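Local coordinates for N-acetyl-beta-D glucosaminidase (Rhizomucor miehei CAU432, PDB 4ZM6), which probably joins glycoside hydrolase family 3 beta-N-acetylglucosaminidase activity to glucosamine N-acetyltransferase activity, the latter in a GCN5-related region that binds acetyl-CoA, at residues Y544-D549 and K571-L576; L550-A555 and G592-F597; A599-V604 and G650-R655; M614-S619 and L630-A635. All coordinates share one frame; numbering follows the deposited sequence.

Interaction 1. Residues Y544-D549 and K571-L576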
# COMPACT_ATOMS: atom_id res chain seq x y z
N TYR A 544 -15.02 1.10 -0.92
CA TYR A 544 -16.30 1.55 -1.45
C TYR A 544 -16.05 2.59 -2.55
O TYR A 544 -15.26 3.51 -2.37
CB TYR A 544 -17.15 2.13 -0.32
CG TYR A 544 -18.38 2.90 -0.75
CD1 TYR A 544 -19.49 2.25 -1.28
CD2 TYR A 544 -18.45 4.29 -0.61
CE1 TYR A 544 -20.62 2.95 -1.66
CE2 TYR A 544 -19.57 4.99 -0.98
CZ TYR A 544 -20.65 4.32 -1.51
OH TYR A 544 -21.76 5.04 -1.89
N ARG A 545 -16.71 2.39 -3.70
CA ARG A 545 -16.66 3.34 -4.81
C ARG A 545 -18.08 3.85 -5.02
O ARG A 545 -18.94 3.12 -5.51
CB ARG A 545 -16.14 2.68 -6.08
CG ARG A 545 -14.74 2.10 -5.97
CD ARG A 545 -14.19 1.64 -7.32
NE ARG A 545 -15.07 0.68 -8.01
CZ ARG A 545 -15.08 -0.64 -7.81
NH1 ARG A 545 -14.27 -1.21 -6.92
NH2 ARG A 545 -15.92 -1.40 -8.50
N ASN A 546 -18.31 5.11 -4.65
CA ASN A 546 -19.66 5.67 -4.69
C ASN A 546 -20.30 5.68 -6.09
O ASN A 546 -21.52 5.51 -6.21
CB ASN A 546 -19.70 7.06 -4.04
CG ASN A 546 -18.91 8.10 -4.81
OD1 ASN A 546 -17.73 7.90 -5.13
ND2 ASN A 546 -19.54 9.23 -5.10
N ASP A 547 -19.50 5.84 -7.14
CA ASP A 547 -20.03 5.82 -8.50
C ASP A 547 -20.64 4.47 -8.87
O ASP A 547 -21.67 4.41 -9.54
CB ASP A 547 -18.94 6.19 -9.52
CG ASP A 547 -18.52 7.66 -9.42
OD1 ASP A 547 -19.32 8.50 -8.94
OD2 ASP A 547 -17.38 7.98 -9.84
N ASP A 548 -20.03 3.38 -8.41
CA ASP A 548 -20.46 2.02 -8.76
C ASP A 548 -21.35 1.35 -7.72
O ASP A 548 -22.22 0.55 -8.07
CB ASP A 548 -19.23 1.14 -9.00
CG ASP A 548 -18.34 1.67 -10.11
OD1 ASP A 548 -18.89 2.13 -11.14
OD2 ASP A 548 -17.10 1.63 -9.95
N ASP A 549 -21.13 1.65 -6.44
CA ASP A 549 -21.72 0.87 -5.34
C ASP A 549 -22.92 1.51 -4.63
O ASP A 549 -23.58 0.86 -3.81
CB ASP A 549 -20.63 0.59 -4.29
CG ASP A 549 -19.42 -0.11 -4.88
OD1 ASP A 549 -19.56 -0.80 -5.92
OD2 ASP A 549 -18.32 0.03 -4.30
N LYS A 571 -29.94 10.74 0.67
CA LYS A 571 -29.61 10.88 2.10
C LYS A 571 -28.45 9.96 2.49
O LYS A 571 -27.52 10.37 3.20
CB LYS A 571 -30.84 10.59 2.96
CG LYS A 571 -31.98 11.58 2.77
CD LYS A 571 -31.58 12.99 3.18
CE LYS A 571 -32.48 14.03 2.55
NZ LYS A 571 -32.05 15.41 2.92
N ILE A 572 -28.49 8.73 2.01
CA ILE A 572 -27.40 7.80 2.21
C ILE A 572 -26.12 8.43 1.66
O ILE A 572 -25.10 8.50 2.36
CB ILE A 572 -27.69 6.42 1.56
CG1 ILE A 572 -28.81 5.71 2.32
CG2 ILE A 572 -26.45 5.54 1.52
CD1 ILE A 572 -29.44 4.55 1.57
N ASN A 573 -26.18 8.91 0.43
CA ASN A 573 -25.03 9.54 -0.22
C ASN A 573 -24.51 10.74 0.57
O ASN A 573 -23.30 10.92 0.71
CB ASN A 573 -25.39 9.95 -1.65
CG ASN A 573 -24.19 10.44 -2.44
OD1 ASN A 573 -23.31 9.65 -2.79
ND2 ASN A 573 -24.15 11.73 -2.72
N LEU A 574 -25.42 11.55 1.09
CA LEU A 574 -25.04 12.67 1.93
C LEU A 574 -24.26 12.19 3.17
O LEU A 574 -23.14 12.65 3.41
CB LEU A 574 -26.29 13.46 2.36
CG LEU A 574 -26.07 14.67 3.27
CD1 LEU A 574 -25.30 15.77 2.56
CD2 LEU A 574 -27.41 15.18 3.76
N GLY A 575 -24.87 11.28 3.92
CA GLY A 575 -24.23 10.67 5.09
C GLY A 575 -22.82 10.25 4.73
O GLY A 575 -21.87 10.62 5.42
N LEU A 576 -22.69 9.52 3.63
CA LEU A 576 -21.41 8.89 3.27
C LEU A 576 -20.37 9.85 2.68
O LEU A 576 -19.21 9.82 3.09
CB LEU A 576 -21.63 7.73 2.31
CG LEU A 576 -22.48 6.58 2.88
CD1 LEU A 576 -22.70 5.50 1.82
CD2 LEU A 576 -21.85 5.99 4.13

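Interaction 2. Residues L550-A555 and G592-F597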
# COMPACT_ATOMS: atom_id res chain seq x y z
N LEU A 550 -23.21 2.78 -4.94
CA LEU A 550 -24.24 3.52 -4.20
C LEU A 550 -25.63 2.90 -4.34
O LEU A 550 -26.35 2.78 -3.35
CB LEU A 550 -24.25 4.99 -4.64
CG LEU A 550 -25.35 5.89 -4.05
CD1 LEU A 550 -25.26 5.91 -2.53
CD2 LEU A 550 -25.25 7.29 -4.62
N ASP A 551 -26.01 2.52 -5.55
CA ASP A 551 -27.34 1.92 -5.78
C ASP A 551 -27.51 0.63 -5.00
O ASP A 551 -28.57 0.38 -4.43
CB ASP A 551 -27.58 1.64 -7.27
CG ASP A 551 -27.88 2.90 -8.05
OD1 ASP A 551 -28.84 3.61 -7.68
OD2 ASP A 551 -27.17 3.16 -9.05
N HIS A 552 -26.46 -0.19 -4.96
CA HIS A 552 -26.50 -1.45 -4.23
C HIS A 552 -26.56 -1.24 -2.72
O HIS A 552 -27.34 -1.92 -2.04
CB HIS A 552 -25.29 -2.30 -4.59
CG HIS A 552 -25.37 -2.87 -5.97
ND1 HIS A 552 -24.37 -2.70 -6.90
CD2 HIS A 552 -26.35 -3.58 -6.58
CE1 HIS A 552 -24.72 -3.30 -8.02
NE2 HIS A 552 -25.92 -3.84 -7.85
N VAL A 553 -25.75 -0.32 -2.22
CA VAL A 553 -25.77 0.03 -0.80
C VAL A 553 -27.14 0.57 -0.40
O VAL A 553 -27.65 0.24 0.67
CB VAL A 553 -24.68 1.05 -0.46
CG1 VAL A 553 -24.93 1.68 0.91
CG2 VAL A 553 -23.31 0.38 -0.50
N THR A 554 -27.73 1.38 -1.28
CA THR A 554 -29.09 1.90 -1.08
C THR A 554 -30.10 0.76 -0.97
O THR A 554 -30.94 0.75 -0.07
CB THR A 554 -29.50 2.84 -2.22
OG1 THR A 554 -28.54 3.91 -2.32
CG2 THR A 554 -30.90 3.42 -1.98
N ALA A 555 -30.01 -0.20 -1.88
CA ALA A 555 -30.89 -1.37 -1.86
C ALA A 555 -30.69 -2.21 -0.60
O ALA A 555 -31.64 -2.71 -0.01
CB ALA A 555 -30.67 -2.24 -3.09
N GLY A 592 -18.47 -10.92 -7.34
CA GLY A 592 -18.43 -9.46 -7.26
C GLY A 592 -19.71 -8.80 -6.77
O GLY A 592 -19.85 -7.58 -6.83
N LYS A 593 -20.66 -9.61 -6.30
CA LYS A 593 -21.93 -9.09 -5.82
C LYS A 593 -21.75 -8.59 -4.40
O LYS A 593 -21.20 -9.29 -3.56
CB LYS A 593 -23.00 -10.16 -5.88
CG LYS A 593 -24.34 -9.74 -5.31
CD LYS A 593 -25.31 -10.91 -5.37
CE LYS A 593 -26.31 -10.90 -4.24
NZ LYS A 593 -26.64 -12.29 -3.84
N ILE A 594 -22.24 -7.38 -4.14
CA ILE A 594 -22.07 -6.74 -2.84
C ILE A 594 -23.01 -7.40 -1.83
O ILE A 594 -24.21 -7.53 -2.08
CB ILE A 594 -22.33 -5.22 -2.94
CG1 ILE A 594 -21.24 -4.58 -3.81
CG2 ILE A 594 -22.35 -4.59 -1.55
CD1 ILE A 594 -21.39 -3.09 -4.02
N VAL A 595 -22.44 -7.84 -0.71
CA VAL A 595 -23.19 -8.55 0.32
C VAL A 595 -23.19 -7.83 1.68
O VAL A 595 -24.11 -8.01 2.47
CB VAL A 595 -22.69 -10.00 0.49
CG1 VAL A 595 -23.06 -10.81 -0.74
CG2 VAL A 595 -21.19 -10.06 0.74
N GLY A 596 -22.16 -7.03 1.94
CA GLY A 596 -22.12 -6.21 3.15
C GLY A 596 -21.43 -4.88 2.93
O GLY A 596 -20.68 -4.70 1.96
N PHE A 597 -21.67 -3.95 3.85
CA PHE A 597 -21.12 -2.62 3.77
C PHE A 597 -20.74 -2.12 5.16
O PHE A 597 -21.42 -2.43 6.14
CB PHE A 597 -22.15 -1.68 3.13
CG PHE A 597 -21.78 -0.22 3.21
CD1 PHE A 597 -20.93 0.34 2.29
CD2 PHE A 597 -22.30 0.57 4.22
CE1 PHE A 597 -20.58 1.68 2.36
CE2 PHE A 597 -21.96 1.91 4.31
CZ PHE A 597 -21.10 2.46 3.38

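Interaction 3. Residues A599-V604 and G650-R655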
# COMPACT_ATOMS: atom_id res chain seq x y z
N ALA A 599 -19.36 1.71 7.01
CA ALA A 599 -19.03 3.13 6.91
C ALA A 599 -18.22 3.55 8.13
O ALA A 599 -18.37 2.97 9.20
CB ALA A 599 -20.29 3.96 6.81
N THR A 600 -17.44 4.61 7.97
CA THR A 600 -16.32 4.89 8.86
C THR A 600 -15.79 6.32 8.66
O THR A 600 -15.62 6.77 7.53
CB THR A 600 -15.19 3.86 8.61
OG1 THR A 600 -15.31 2.79 9.54
CG2 THR A 600 -13.79 4.47 8.75
N GLN A 601 -15.52 7.00 9.76
CA GLN A 601 -14.91 8.33 9.73
C GLN A 601 -14.00 8.53 10.94
O GLN A 601 -14.12 7.82 11.93
CB GLN A 601 -15.98 9.43 9.62
CG GLN A 601 -16.72 9.82 10.90
CD GLN A 601 -17.44 11.17 10.77
OE1 GLN A 601 -17.41 11.81 9.72
NE2 GLN A 601 -18.08 11.60 11.85
N ILE A 602 -13.09 9.49 10.83
CA ILE A 602 -12.18 9.82 11.93
C ILE A 602 -12.29 11.32 12.23
O ILE A 602 -12.17 12.15 11.32
CB ILE A 602 -10.72 9.45 11.61
CG1 ILE A 602 -10.55 7.93 11.62
CG2 ILE A 602 -9.76 10.06 12.63
CD1 ILE A 602 -9.23 7.45 11.05
N VAL A 603 -12.51 11.64 13.50
CA VAL A 603 -12.71 13.01 13.95
C VAL A 603 -11.75 13.29 15.10
O VAL A 603 -11.44 12.40 15.88
CB VAL A 603 -14.17 13.22 14.41
CG1 VAL A 603 -14.32 14.49 15.24
CG2 VAL A 603 -15.10 13.26 13.21
N VAL A 604 -11.29 14.53 15.19
CA VAL A 604 -10.42 14.95 16.28
C VAL A 604 -11.22 15.63 17.40
O VAL A 604 -11.97 16.57 17.15
CB VAL A 604 -9.33 15.90 15.77
CG1 VAL A 604 -8.43 16.33 16.91
CG2 VAL A 604 -8.51 15.23 14.67
N GLY A 650 -21.59 4.10 15.97
CA GLY A 650 -22.36 5.19 15.41
C GLY A 650 -21.46 6.38 15.21
O GLY A 650 -20.24 6.27 15.34
N SER A 651 -22.05 7.53 14.90
CA SER A 651 -21.26 8.74 14.69
C SER A 651 -21.95 9.97 15.27
O SER A 651 -23.11 9.92 15.66
CB SER A 651 -20.98 8.94 13.19
OG SER A 651 -22.08 8.55 12.39
N THR A 652 -21.19 11.06 15.35
CA THR A 652 -21.72 12.35 15.77
C THR A 652 -22.28 13.09 14.55
O THR A 652 -23.50 13.15 14.37
CB THR A 652 -20.64 13.18 16.48
OG1 THR A 652 -19.45 13.17 15.70
CG2 THR A 652 -20.33 12.59 17.84
N TYR A 653 -21.40 13.62 13.70
CA TYR A 653 -21.80 14.36 12.50
C TYR A 653 -20.82 14.14 11.35
O TYR A 653 -19.62 14.38 11.50
CB TYR A 653 -21.87 15.87 12.81
CG TYR A 653 -22.79 16.64 11.88
CD1 TYR A 653 -22.39 16.98 10.60
CD2 TYR A 653 -24.07 17.00 12.30
CE1 TYR A 653 -23.24 17.67 9.74
CE2 TYR A 653 -24.92 17.69 11.45
CZ TYR A 653 -24.51 18.03 10.18
OH TYR A 653 -25.35 18.71 9.34
N PRO A 654 -21.31 13.67 10.18
CA PRO A 654 -22.66 13.21 9.85
C PRO A 654 -22.97 11.86 10.49
O PRO A 654 -22.11 11.28 11.14
CB PRO A 654 -22.64 13.08 8.32
CG PRO A 654 -21.20 12.90 7.97
CD PRO A 654 -20.43 13.67 9.00
N ARG A 655 -24.19 11.36 10.28
CA ARG A 655 -24.68 10.25 11.08
C ARG A 655 -25.93 9.58 10.54
O ARG A 655 -26.87 10.26 10.15
CB ARG A 655 -24.97 10.77 12.49
CG ARG A 655 -25.82 9.85 13.35
CD ARG A 655 -26.63 10.62 14.38
NE ARG A 655 -25.89 11.73 14.96
CZ ARG A 655 -26.41 12.61 15.81
NH1 ARG A 655 -27.68 12.50 16.21
NH2 ARG A 655 -25.66 13.59 16.28

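Interaction 4. Residues M614-S619 and L630-A635. With ACO (acetyl coenzyme *a), chain C.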
# COMPACT_ATOMS: atom_id res chain seq x y z
N MET A 614 -19.63 4.31 11.62
CA MET A 614 -20.90 4.96 11.30
C MET A 614 -21.99 3.94 11.04
O MET A 614 -23.14 4.13 11.44
CB MET A 614 -20.74 5.86 10.07
CG MET A 614 -19.74 7.00 10.22
SD MET A 614 -19.38 7.82 8.65
CE MET A 614 -20.94 8.66 8.37
N LEU A 615 -21.64 2.87 10.35
CA LEU A 615 -22.62 1.86 9.98
C LEU A 615 -21.91 0.56 9.65
O LEU A 615 -20.80 0.56 9.12
CB LEU A 615 -23.43 2.35 8.78
CG LEU A 615 -24.62 1.49 8.35
CD1 LEU A 615 -25.77 1.63 9.33
CD2 LEU A 615 -25.07 1.87 6.95
N LEU A 616 -22.57 -0.55 9.99
CA LEU A 616 -22.13 -1.89 9.61
C LEU A 616 -23.40 -2.65 9.30
O LEU A 616 -24.30 -2.70 10.12
CB LEU A 616 -21.40 -2.56 10.76
CG LEU A 616 -20.32 -3.62 10.48
CD1 LEU A 616 -20.29 -4.65 11.60
CD2 LEU A 616 -20.50 -4.32 9.14
N MET A 617 -23.49 -3.23 8.10
CA MET A 617 -24.69 -3.95 7.69
C MET A 617 -24.36 -4.99 6.64
O MET A 617 -23.50 -4.76 5.79
CB MET A 617 -25.73 -2.96 7.13
CG MET A 617 -25.44 -2.50 5.70
SD MET A 617 -26.37 -1.07 5.10
CE MET A 617 -28.03 -1.54 5.54
N VAL A 618 -25.02 -6.15 6.71
CA VAL A 618 -24.91 -7.18 5.67
C VAL A 618 -26.29 -7.75 5.34
O VAL A 618 -27.16 -7.85 6.21
CB VAL A 618 -23.87 -8.30 6.02
CG1 VAL A 618 -22.99 -7.90 7.19
CG2 VAL A 618 -24.55 -9.63 6.32
N SER A 619 -26.47 -8.13 4.07
CA SER A 619 -27.74 -8.63 3.56
C SER A 619 -28.23 -9.83 4.36
O SER A 619 -27.43 -10.72 4.67
CB SER A 619 -27.59 -9.04 2.09
OG SER A 619 -26.78 -8.12 1.37
N LEU A 630 -15.61 -9.81 8.91
CA LEU A 630 -14.63 -9.32 7.93
C LEU A 630 -14.59 -7.81 7.89
O LEU A 630 -13.52 -7.21 8.07
CB LEU A 630 -14.96 -9.83 6.52
CG LEU A 630 -14.08 -10.97 6.03
CD1 LEU A 630 -14.30 -12.24 6.83
CD2 LEU A 630 -14.36 -11.20 4.55
N LEU A 631 -15.75 -7.21 7.65
CA LEU A 631 -15.89 -5.76 7.50
C LEU A 631 -15.53 -5.04 8.78
O LEU A 631 -14.83 -4.02 8.76
CB LEU A 631 -17.32 -5.40 7.08
CG LEU A 631 -17.74 -5.87 5.69
CD1 LEU A 631 -19.24 -5.69 5.48
CD2 LEU A 631 -16.96 -5.14 4.61
N HIS A 632 -16.02 -5.57 9.89
CA HIS A 632 -15.76 -5.02 11.21
C HIS A 632 -14.26 -4.94 11.51
O HIS A 632 -13.77 -3.94 12.03
CB HIS A 632 -16.48 -5.89 12.25
CG HIS A 632 -16.21 -5.50 13.66
ND1 HIS A 632 -15.03 -5.82 14.30
CD2 HIS A 632 -16.97 -4.85 14.57
CE1 HIS A 632 -15.08 -5.36 15.54
NE2 HIS A 632 -16.24 -4.78 15.72
N ASP A 633 -13.54 -6.01 11.18
CA ASP A 633 -12.10 -6.06 11.37
C ASP A 633 -11.36 -5.07 10.46
O ASP A 633 -10.42 -4.40 10.90
CB ASP A 633 -11.59 -7.48 11.14
CG ASP A 633 -11.97 -8.42 12.28
OD1 ASP A 633 -13.03 -8.20 12.92
OD2 ASP A 633 -11.21 -9.36 12.55
N ALA A 634 -11.79 -4.97 9.21
CA ALA A 634 -11.25 -3.97 8.28
C ALA A 634 -11.38 -2.57 8.86
O ALA A 634 -10.48 -1.75 8.74
CB ALA A 634 -11.95 -4.06 6.93
N ALA A 635 -12.51 -2.32 9.52
CA ALA A 635 -12.74 -1.03 10.17
C ALA A 635 -11.76 -0.77 11.32
O ALA A 635 -11.15 0.29 11.37
CB ALA A 635 -14.18 -0.93 10.66
N1A ACO C . -20.79 -21.04 10.89
C2A ACO C . -21.52 -20.99 12.03
N3A ACO C . -21.76 -19.84 12.70
C4A ACO C . -21.28 -18.65 12.25
C5A ACO C . -20.47 -18.64 11.02
C6A ACO C . -20.24 -19.93 10.33
N6A ACO C . -19.51 -19.99 9.19
N7A ACO C . -20.11 -17.37 10.80
C8A ACO C . -20.64 -16.62 11.80
N9A ACO C . -21.33 -17.38 12.67
C1B ACO C . -22.04 -16.87 13.88
C2B ACO C . -21.17 -16.96 15.14
O2B ACO C . -21.93 -17.52 16.22
C3B ACO C . -20.71 -15.55 15.43
O3B ACO C . -20.62 -15.22 16.83
P3B ACO C . -21.85 -14.95 17.86
O7A ACO C . -22.17 -13.48 17.71
O8A ACO C . -22.94 -15.91 17.47
O9A ACO C . -21.23 -15.27 19.19
C4B ACO C . -21.68 -14.66 14.65
O4B ACO C . -22.36 -15.49 13.70
C5B ACO C . -20.95 -13.51 13.96
O5B ACO C . -21.71 -13.14 12.82
P1A ACO C . -21.03 -12.68 11.45
O1A ACO C . -21.48 -13.65 10.38
O2A ACO C . -19.56 -12.40 11.62
O3A ACO C . -21.81 -11.29 11.35
P2A ACO C . -22.96 -11.06 10.26
O4A ACO C . -22.36 -11.29 8.90
O5A ACO C . -24.18 -11.83 10.66
O6A ACO C . -23.24 -9.50 10.49
CBP ACO C . -24.49 -7.79 11.67
CCP ACO C . -23.59 -9.01 11.79
CDP ACO C . -23.75 -6.67 10.97
CEP ACO C . -24.85 -7.33 13.08
CAP ACO C . -25.73 -8.22 10.89
OAP ACO C . -26.59 -8.98 11.73
C9P ACO C . -26.49 -7.07 10.29
O9P ACO C . -26.27 -6.75 9.13
N8P ACO C . -27.40 -6.45 11.04
C7P ACO C . -28.20 -5.37 10.49
C6P ACO C . -28.94 -4.57 11.55
C5P ACO C . -28.06 -3.72 12.45
O5P ACO C . -28.52 -3.48 13.56
N4P ACO C . -26.88 -3.22 12.05
C3P ACO C . -26.08 -2.33 12.89
C2P ACO C . -26.39 -0.84 12.67
S1P ACO C . -25.86 0.19 14.02
C ACO C . -24.30 0.63 13.63
O ACO C . -23.76 0.16 12.64
CH3 ACO C . -23.61 1.59 14.53

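Interaction 1. Residues Y544-D549 and K571-L576
Asn546 and Asn573 bring the two backbones nearest, their CA atoms 8.0 Å apart, where the first turn of helix 546-561 faces helix 569-577. No hydrogen bond spans that gap, and side chains make the join. Tyr544, on the loop just ahead of the first helix, holds its ring CG anti to the backbone N (chi1 168°), which sends the phenol end across to Leu576. Tyr544 OH lies 3.9 Å from Leu576 CD1, and this methyl meets the ring obliquely while the two side chains cross at about a right angle. In GCN5-related acetyltransferases two helices follow the first strand, and 546-561 and 569-577 fill those places after strand 540-543. Asn546 and Asn573 meet more loosely: Asn546 ND2 stays 4.4 Å from Asn573 OD1. Arg545 occupies the N-cap position, and its backbone N bonds nearly straight (171°) to Asp549 OD2 at 2.9 Å, from above the carboxylate plane. Its side chain makes a separate bond, Arg545 NE forming a salt bridge with Asp548 OD2 at 3.0 Å, in the guanidinium plane and on the anti lone pair. The other oxygen, Asp548 OD1, pairs with Lys262 of the second subunit.

Interaction 2. Residues L550-A555 and G592-F597
Ile594 is the first residue of 592-597 to touch helix 546-561, and it does so with the end of its longer branch. CG1 is anti to the carbonyl carbon (chi1 -65°) and the chain runs on extended, so that Ile594 CD1 comes within 4.0 Å of His552 CB and 4.2 Å of His552 ND1. The methyl lies obliquely to the imidazole, and His552 itself is at the exposed margin of the contact. Val595 and Gly596 both face Ala587 on the neighbouring strand, a classic beta bulge, after which the chain presents Phe597 to the helix. Here the packing is closest. Val553 lays both methyls over one face of the Phe597 ring: Val553 CG1 sits over the centre, 4.3 Å from the ring centroid and only 6° off the normal, a CH-pi contact, while Val553 CG2, above the same face but offset from its centre, is 3.7 Å from Phe597 CD1. The two side chains cross at about a right angle. Tyr544 meets the same ring edge-to-face, and Leu576 also packs on it, which extends the apolar layer toward helix 569-577. Behind Val553, Thr554 OG1 and Thr554 N both bond to Leu550 O, from opposite faces of its carbonyl plane. A buried aromatic and aliphatic seam of this kind, between the helix after the first strand and strand 594-605, the middle strand of the sheet's antiparallel part, belongs to the GCN5-related acetyltransferase fold.

Interaction 3. Residues A599-V604 and G650-R655
Gln601 reaches from strand 594-605 into the loop 650-655 and supplies the one hydrogen bond between the segments. Its CG stands between the backbone N and the carbonyl carbon (chi1 79°), the crowded position, and the chain then extends straight toward the loop. Gln601 NE2 donates to Tyr653 O at 3.2 Å with a nearly linear N-H (173°). The acceptor lies in the amide plane of the glutamine, yet the donor stands well above the carbonyl plane, 67° out of it, and so uses no lone pair direction. The rest of the buried amide is also satisfied: NE2 bonds to Gln612 OE1 as well, and OE1 accepts from Lys580 N. Together these bonds are consistent with one orientation of the amide, with Gln601 OE1 3.6 Å from Pro654 CD.

The loop is stiffened from inside. The peptide bond before Pro654 is cis, and Ser651 OG, likewise placed between its backbone N and carbonyl carbon, bonds to Pro654 O at 3.0 Å in the carbonyl plane, on a lone pair. Arg655 grips Thr652 O side-on, with Arg655 NE at 2.8 Å and Arg655 NH2 at 2.9 Å from that single atom. Thr652 OG1 joins Gln612 NE2, while Tyr653 OH reaches Asp781 and Arg655 NH1 forms a salt bridge with Asp834. Gly650 touches acetyl-CoA, which places this contact in the loop that follows strand 646-649, the last strand of the beta-alpha-beta unit, beside the acetyl-CoA pocket of the GCN5-related acetyltransferase fold.

Interaction 4. Residues M614-S619 and L630-A635
Leu616 packs both of its methyls against helix 627-642. Leu616 CD2 lies 3.9 Å from Leu631 CB, the two side chains crossing at a slant, and Leu616 CD1 rests 4.1 Å from His632 CB, near the plane of the imidazole at its edge. CG anti to the backbone N (chi1 -152°) carries this fork to the helix; the axes of strand 614-618 and helix segment 630-635 approach to 9.3 Å, at 156° between their N-to-C directions. Strand and helix begin a beta-alpha-beta unit completed by strand 646-649, and the GCN5-related acetyltransferase fold builds its acetyl-CoA site here. Met614 and Leu615 both face Ala599, a classic beta bulge. Just past it the strand backbone takes up the cofactor: Leu616 N donates to the acetyl oxygen, ACO O, at 3.0 Å, and would tend to polarise that carbonyl. Val618 N gives a straighter bond (164°) to ACO O9P at 2.8 Å. The looser part of the strand-helix contact lies toward Val618, whose side chain stays 4.7 Å from the helix segment, and Met617 O is 4.4 Å from Leu631 CD1. On that side Val618 packs on acetyl-CoA instead, with Val618 CG1 3.7 Å from ACO O6A, while backbone N atoms of Gly624 and Gly626, in the loop before the helix, and of Gly628 in its first turn hydrogen-bond the cofactor.

How the interactions relate
Interactions 2, 3 and 4 are largely buried, whereas interaction 1 is only partly so and borders the second subunit. Interactions 1 and 2 share helix 546-561, and Leu576 CD2 lies 3.7 Å from Phe597 CZ, joining their apolar layers. Interactions 2 and 3 both use strand 594-605, from its start and further along. Interaction 4 is on the next strand, 608-618, with Phe597 N 2.8 Å from Met617 O and Ala599 N 2.8 Å from Leu615 O, both probable hydrogen bonds. Chemistry follows place: hydrocarbon packing dominates 1, 2 and the strand-helix part of 4, amide and carbonyl bonding the loop of 3, and backbone donors the cofactor side of 4.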